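Local coordinates for sulfate adenylyltransferase, adenylylsulfate kinase (Thiobacillus denitrificans, PDB 3CR8), which phosphorylates adenosine 5'-phosphosulfate with ATP to give 3'-phosphoadenylyl sulfate, in a hexamer whose sulfurylase-like region appears to lack ATP sulfurylase activity, at residues A[67-72]-A[81-86]; A[515-520]-A[531-536]. All coordinates share one frame; numbering follows the deposited sequence.

Contact 1 (A[67-72]-A[81-86])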
loop_
_atom_site.group_PDB
_atom_site.type_symbol
_atom_site.label_atom_id
_atom_site.label_comp_id
_atom_site.label_asym_id
_atom_site.label_seq_id
_atom_site.Cartn_x
_atom_site.Cartn_y
_atom_site.Cartn_z
ATOM N N ARG A 67 -12.393 3.054 -63.791
ATOM C CA ARG A 67 -13.698 2.397 -63.733
ATOM C C ARG A 67 -14.187 2.139 -62.308
ATOM O O ARG A 67 -15.387 2.027 -62.064
ATOM C CB ARG A 67 -13.681 1.073 -64.491
ATOM C CG ARG A 67 -14.846 0.166 -64.126
ATOM C CD ARG A 67 -15.127 -0.882 -65.192
ATOM N NE ARG A 67 -16.542 -1.244 -65.216
ATOM C CZ ARG A 67 -17.500 -0.436 -65.663
ATOM N NH1 ARG A 67 -17.182 0.774 -66.119
ATOM N NH2 ARG A 67 -18.771 -0.828 -65.651
ATOM N N VAL A 68 -13.256 2.013 -61.374
ATOM C CA VAL A 68 -13.611 1.941 -59.963
ATOM C C VAL A 68 -14.185 3.297 -59.485
ATOM O O VAL A 68 -15.272 3.336 -58.898
ATOM C CB VAL A 68 -12.401 1.478 -59.101
ATOM C CG1 VAL A 68 -12.518 1.953 -57.655
ATOM C CG2 VAL A 68 -12.282 -0.003 -59.160
ATOM N N GLU A 69 -13.480 4.399 -59.770
ATOM C CA GLU A 69 -13.895 5.731 -59.320
ATOM C C GLU A 69 -15.275 6.133 -59.840
ATOM O O GLU A 69 -15.835 7.164 -59.454
ATOM C CB GLU A 69 -12.848 6.770 -59.712
ATOM C CG GLU A 69 -11.425 6.282 -59.511
ATOM C CD GLU A 69 -10.506 7.347 -58.925
ATOM O OE1 GLU A 69 -10.890 7.966 -57.909
ATOM O OE2 GLU A 69 -9.395 7.546 -59.470
ATOM N N SER A 70 -15.822 5.293 -60.705
ATOM C CA SER A 70 -17.072 5.588 -61.370
ATOM C C SER A 70 -18.131 4.609 -60.933
ATOM O O SER A 70 -18.966 4.924 -60.077
ATOM C CB SER A 70 -16.882 5.483 -62.877
ATOM O OG SER A 70 -15.729 6.205 -63.262
ATOM N N ALA A 71 -18.089 3.417 -61.522
ATOM C CA ALA A 71 -19.123 2.398 -61.298
ATOM C C ALA A 71 -18.822 1.498 -60.121
ATOM O O ALA A 71 -19.628 0.631 -59.765
ATOM C CB ALA A 71 -19.310 1.553 -62.534
ATOM N N GLN A 72 -17.645 1.695 -59.540
ATOM C CA GLN A 72 -17.182 0.865 -58.443
ATOM C C GLN A 72 -17.358 -0.608 -58.776
ATOM O O GLN A 72 -18.079 -1.334 -58.088
ATOM C CB GLN A 72 -17.918 1.214 -57.159
ATOM C CG GLN A 72 -17.563 2.565 -56.605
ATOM C CD GLN A 72 -18.231 2.817 -55.288
ATOM O OE1 GLN A 72 -19.439 2.599 -55.132
ATOM N NE2 GLN A 72 -17.458 3.282 -54.326
ATOM N N PRO A 81 -14.801 -1.022 -54.086
ATOM C CA PRO A 81 -14.873 0.390 -53.669
ATOM C C PRO A 81 -13.745 1.285 -54.192
ATOM O O PRO A 81 -14.021 2.418 -54.608
ATOM C CB PRO A 81 -14.804 0.299 -52.132
ATOM C CG PRO A 81 -14.113 -1.041 -51.884
ATOM C CD PRO A 81 -14.706 -1.932 -52.926
ATOM N N SER A 82 -12.508 0.797 -54.174
ATOM C CA SER A 82 -11.371 1.710 -54.281
ATOM C C SER A 82 -10.150 1.184 -55.079
ATOM O O SER A 82 -9.771 0.023 -54.961
ATOM C CB SER A 82 -10.971 2.162 -52.864
ATOM O OG SER A 82 -10.043 3.228 -52.896
ATOM N N PRO A 83 -9.525 2.045 -55.888
ATOM C CA PRO A 83 -8.346 1.690 -56.691
ATOM C C PRO A 83 -7.157 1.128 -55.902
ATOM O O PRO A 83 -6.565 1.854 -55.073
ATOM C CB PRO A 83 -7.935 3.029 -57.316
ATOM C CG PRO A 83 -9.136 3.811 -57.322
ATOM C CD PRO A 83 -9.883 3.451 -56.063
ATOM N N ILE A 84 -6.801 -0.131 -56.177
ATOM C CA ILE A 84 -5.542 -0.685 -55.660
ATOM C C ILE A 84 -4.439 -0.478 -56.678
ATOM O O ILE A 84 -4.504 -0.986 -57.785
ATOM C CB ILE A 84 -5.619 -2.169 -55.323
ATOM C CG1 ILE A 84 -6.860 -2.478 -54.481
ATOM C CG2 ILE A 84 -4.349 -2.566 -54.588
ATOM C CD1 ILE A 84 -6.913 -1.711 -53.166
ATOM N N THR A 85 -3.428 0.289 -56.304
ATOM C CA THR A 85 -2.414 0.656 -57.265
ATOM C C THR A 85 -1.043 0.817 -56.600
ATOM O O THR A 85 -0.956 1.186 -55.409
ATOM C CB THR A 85 -2.837 1.924 -58.040
ATOM O OG1 THR A 85 -2.026 2.073 -59.209
ATOM C CG2 THR A 85 -2.712 3.142 -57.175
ATOM N N LEU A 86 0.009 0.530 -57.383
ATOM C CA LEU A 86 1.404 0.572 -56.938
ATOM C C LEU A 86 2.091 1.833 -57.484
ATOM O O LEU A 86 2.008 2.103 -58.664
ATOM C CB LEU A 86 2.096 -0.695 -57.409
ATOM C CG LEU A 86 3.397 -1.190 -56.802
ATOM C CD1 LEU A 86 4.560 -0.499 -57.494
ATOM C CD2 LEU A 86 3.421 -1.000 -55.288
#

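Contact 2 (A[515-520]-A[531-536])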
loop_
_atom_site.group_PDB
_atom_site.type_symbol
_atom_site.label_atom_id
_atom_site.label_comp_id
_atom_site.label_asym_id
_atom_site.label_seq_id
_atom_site.Cartn_x
_atom_site.Cartn_y
_atom_site.Cartn_z
ATOM N N PRO A 515 12.136 33.831 -30.896
ATOM C CA PRO A 515 12.775 33.026 -29.845
ATOM C C PRO A 515 11.810 32.739 -28.713
ATOM O O PRO A 515 10.716 33.305 -28.663
ATOM C CB PRO A 515 13.878 33.940 -29.295
ATOM C CG PRO A 515 13.949 35.087 -30.200
ATOM C CD PRO A 515 12.622 35.215 -30.879
ATOM N N GLU A 516 12.210 31.854 -27.813
ATOM C CA GLU A 516 11.412 31.601 -26.632
ATOM C C GLU A 516 11.818 32.679 -25.645
ATOM O O GLU A 516 10.998 33.229 -24.931
ATOM C CB GLU A 516 11.657 30.189 -26.066
ATOM C CG GLU A 516 10.823 29.089 -26.695
ATOM C CD GLU A 516 11.170 28.815 -28.159
ATOM O OE1 GLU A 516 12.339 29.005 -28.568
ATOM O OE2 GLU A 516 10.260 28.394 -28.907
ATOM N N LEU A 517 13.104 32.987 -25.644
ATOM C CA LEU A 517 13.671 33.985 -24.749
ATOM C C LEU A 517 14.646 34.870 -25.505
ATOM O O LEU A 517 15.458 34.389 -26.284
ATOM C CB LEU A 517 14.428 33.326 -23.605
ATOM C CG LEU A 517 14.434 34.041 -22.244
ATOM C CD1 LEU A 517 15.545 33.522 -21.352
ATOM C CD2 LEU A 517 14.559 35.528 -22.375
ATOM N N ALA A 518 14.553 36.174 -25.275
ATOM C CA ALA A 518 15.473 37.142 -25.867
ATOM C C ALA A 518 16.137 37.949 -24.762
ATOM O O ALA A 518 15.541 38.882 -24.263
ATOM C CB ALA A 518 14.725 38.078 -26.805
ATOM N N ILE A 519 17.350 37.583 -24.359
ATOM C CA ILE A 519 18.054 38.355 -23.338
ATOM C C ILE A 519 18.459 39.720 -23.921
ATOM O O ILE A 519 19.521 39.868 -24.543
ATOM C CB ILE A 519 19.283 37.612 -22.726
ATOM C CG1 ILE A 519 20.415 37.516 -23.731
ATOM C CG2 ILE A 519 18.923 36.197 -22.263
ATOM C CD1 ILE A 519 21.531 36.626 -23.262
ATOM N N ASP A 520 17.708 40.765 -23.629
ATOM C CA ASP A 520 18.147 42.072 -24.091
ATOM C C ASP A 520 19.061 42.856 -23.129
ATOM O O ASP A 520 20.236 43.093 -23.436
ATOM C CB ASP A 520 16.951 42.913 -24.518
ATOM N N GLN A 531 19.726 32.832 -14.613
ATOM C CA GLN A 531 18.451 32.838 -13.898
ATOM C C GLN A 531 17.313 33.120 -14.848
ATOM O O GLN A 531 16.310 32.412 -14.839
ATOM C CB GLN A 531 18.467 33.888 -12.795
ATOM C CG GLN A 531 17.296 33.810 -11.871
ATOM C CD GLN A 531 17.099 32.426 -11.331
ATOM O OE1 GLN A 531 18.062 31.675 -11.161
ATOM N NE2 GLN A 531 15.849 32.074 -11.046
ATOM N N GLN A 532 17.493 34.148 -15.672
ATOM C CA GLN A 532 16.470 34.571 -16.609
ATOM C C GLN A 532 16.068 33.437 -17.546
ATOM O O GLN A 532 14.910 33.355 -17.967
ATOM C CB GLN A 532 16.917 35.809 -17.381
ATOM C CG GLN A 532 15.817 36.442 -18.250
ATOM C CD GLN A 532 14.582 36.899 -17.456
ATOM O OE1 GLN A 532 14.703 37.559 -16.423
ATOM N NE2 GLN A 532 13.389 36.555 -17.953
ATOM N N ILE A 533 17.006 32.545 -17.852
ATOM C CA ILE A 533 16.634 31.405 -18.672
ATOM C C ILE A 533 16.095 30.230 -17.828
ATOM O O ILE A 533 15.256 29.450 -18.307
ATOM C CB ILE A 533 17.707 30.991 -19.750
ATOM C CG1 ILE A 533 18.926 30.315 -19.140
ATOM C CG2 ILE A 533 18.196 32.184 -20.508
ATOM C CD1 ILE A 533 20.183 30.570 -19.958
ATOM N N LEU A 534 16.520 30.107 -16.573
ATOM C CA LEU A 534 15.901 29.071 -15.744
ATOM C C LEU A 534 14.437 29.429 -15.563
ATOM O O LEU A 534 13.573 28.559 -15.494
ATOM C CB LEU A 534 16.610 28.881 -14.401
ATOM C CG LEU A 534 17.993 28.244 -14.593
ATOM C CD1 LEU A 534 18.883 28.400 -13.373
ATOM C CD2 LEU A 534 17.874 26.780 -14.998
ATOM N N LEU A 535 14.161 30.720 -15.495
ATOM C CA LEU A 535 12.799 31.186 -15.546
ATOM C C LEU A 535 12.064 30.730 -16.827
ATOM O O LEU A 535 10.938 30.214 -16.748
ATOM C CB LEU A 535 12.772 32.701 -15.440
ATOM C CG LEU A 535 12.627 33.261 -14.031
ATOM C CD1 LEU A 535 13.098 34.701 -14.023
ATOM C CD2 LEU A 535 11.183 33.168 -13.583
ATOM N N LYS A 536 12.674 30.919 -17.995
ATOM C CA LYS A 536 11.976 30.576 -19.210
ATOM C C LYS A 536 11.571 29.096 -19.097
ATOM O O LYS A 536 10.399 28.748 -19.295
ATOM C CB LYS A 536 12.856 30.821 -20.439
ATOM C CG LYS A 536 12.124 31.358 -21.631
ATOM C CD LYS A 536 10.748 31.844 -21.191
ATOM C CE LYS A 536 9.934 32.363 -22.355
ATOM N NZ LYS A 536 9.628 31.307 -23.362
#

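Contact 1 (A[67-72]-A[81-86])
Helix 62-71 ends against the chain that returns to it, and Q72 is where the helical path breaks: with a positive phi of 48° it turns the backbone out of the last turn, its N still weakly bonded to V68 O. The returning segment 81-86 has no regular structure where it touches. Its start comes closest to this corner, the CA atoms of Q72 and P81 standing 5.3 Å apart and those of V68 and S82 6.1 Å. No hydrogen bond crosses between the two segments; helix side chains meet the loop's backbone and proline ring by van der Waals contact.

V68 is the main one. Its chi1 of 155° sets CG1 anti to the backbone N, and this methyl meets the loop where three residues follow one another, lying 3.4 Å from P81 O, 3.6 Å from S82 CA and 3.4 Å from P83 CD. The V68 side chain and the P83 ring cross obliquely. On the more exposed flank the aliphatic part of E69 passes the same ring at about a right angle, its CG 4.0 Å from P83 CG. Q72 closes the other end: its chain, extended beyond CG, carries NE2 to 3.6 Å from P81 O, a polar approach rather than a hydrogen bond.

The side chain of P81 leaves the backbone away from the helix end, and its ring packs on R244, L247 and I251 of helix 244-256; Q72 also touches R244. V68 additionally touches M60. The backbones of Q72 and W80 are hydrogen-bonded, as are those of I84 and M60, and of L86 and L129 of strand 126-135. The join thus seats the end of a helix in the PUA-like region on the chain leading into strand 86-88, with helix 244-256 behind P81.

Contact 2 (A[515-520]-A[531-536])
In the P-loop kinase fold of the APS kinase domain, strand 517-519 forms one edge of the parallel five-stranded sheet within this chain, and helix 526-540 runs back alongside the strand, nearly antiparallel, at 169° with segment axes 9.6 Å apart. Apolar contact dominates. L517 points at the helix, its branch directed to I533 and its CG 3.6 Å from K536 CG, the two side chains sliding past each other in opposite directions. Deeper in, toward the predicted ATP-binding K382, I519 CG2 lies 4.4 Å from I533 CG2. I533 also reaches L389 of helix 380-394.

The polar part lies at the start of the strand. The E516 carboxylate turns to R461 in a salt bridge and to the backbone N of E472. On helix 526-540, Q531 NE2 hydrogen-bonds to A227 O of a second subunit. An alanine in place of K536 would remove its weak hydrogen bond to E516 O and the CG methylene against L517, and would probably loosen the helix here against the strand. In that bond the K536 side chain, bent at chi2 and chi4, brings NZ to 2.8 Å from E516 O.

The two contacts show one chain solving helix packing in different settings. They share no helix or strand, lie on opposite sides of the chain's centre, and their nearest atoms are about 40 Å apart. Both are partly buried, yet contact 1 includes an exposed residue whereas none of the touching residues in contact 2 is exposed. Contact 1 joins a helix end to irregular chain, relying on one branched side chain and a proline ring. In contact 2 a helix packs against the outermost strand, so a leucine and the aliphatic part of a lysine carry most of it, with isoleucines behind and one weak hydrogen bond. Only contact 2 has residues within reach of another subunit and approaches the predicted nucleotide site.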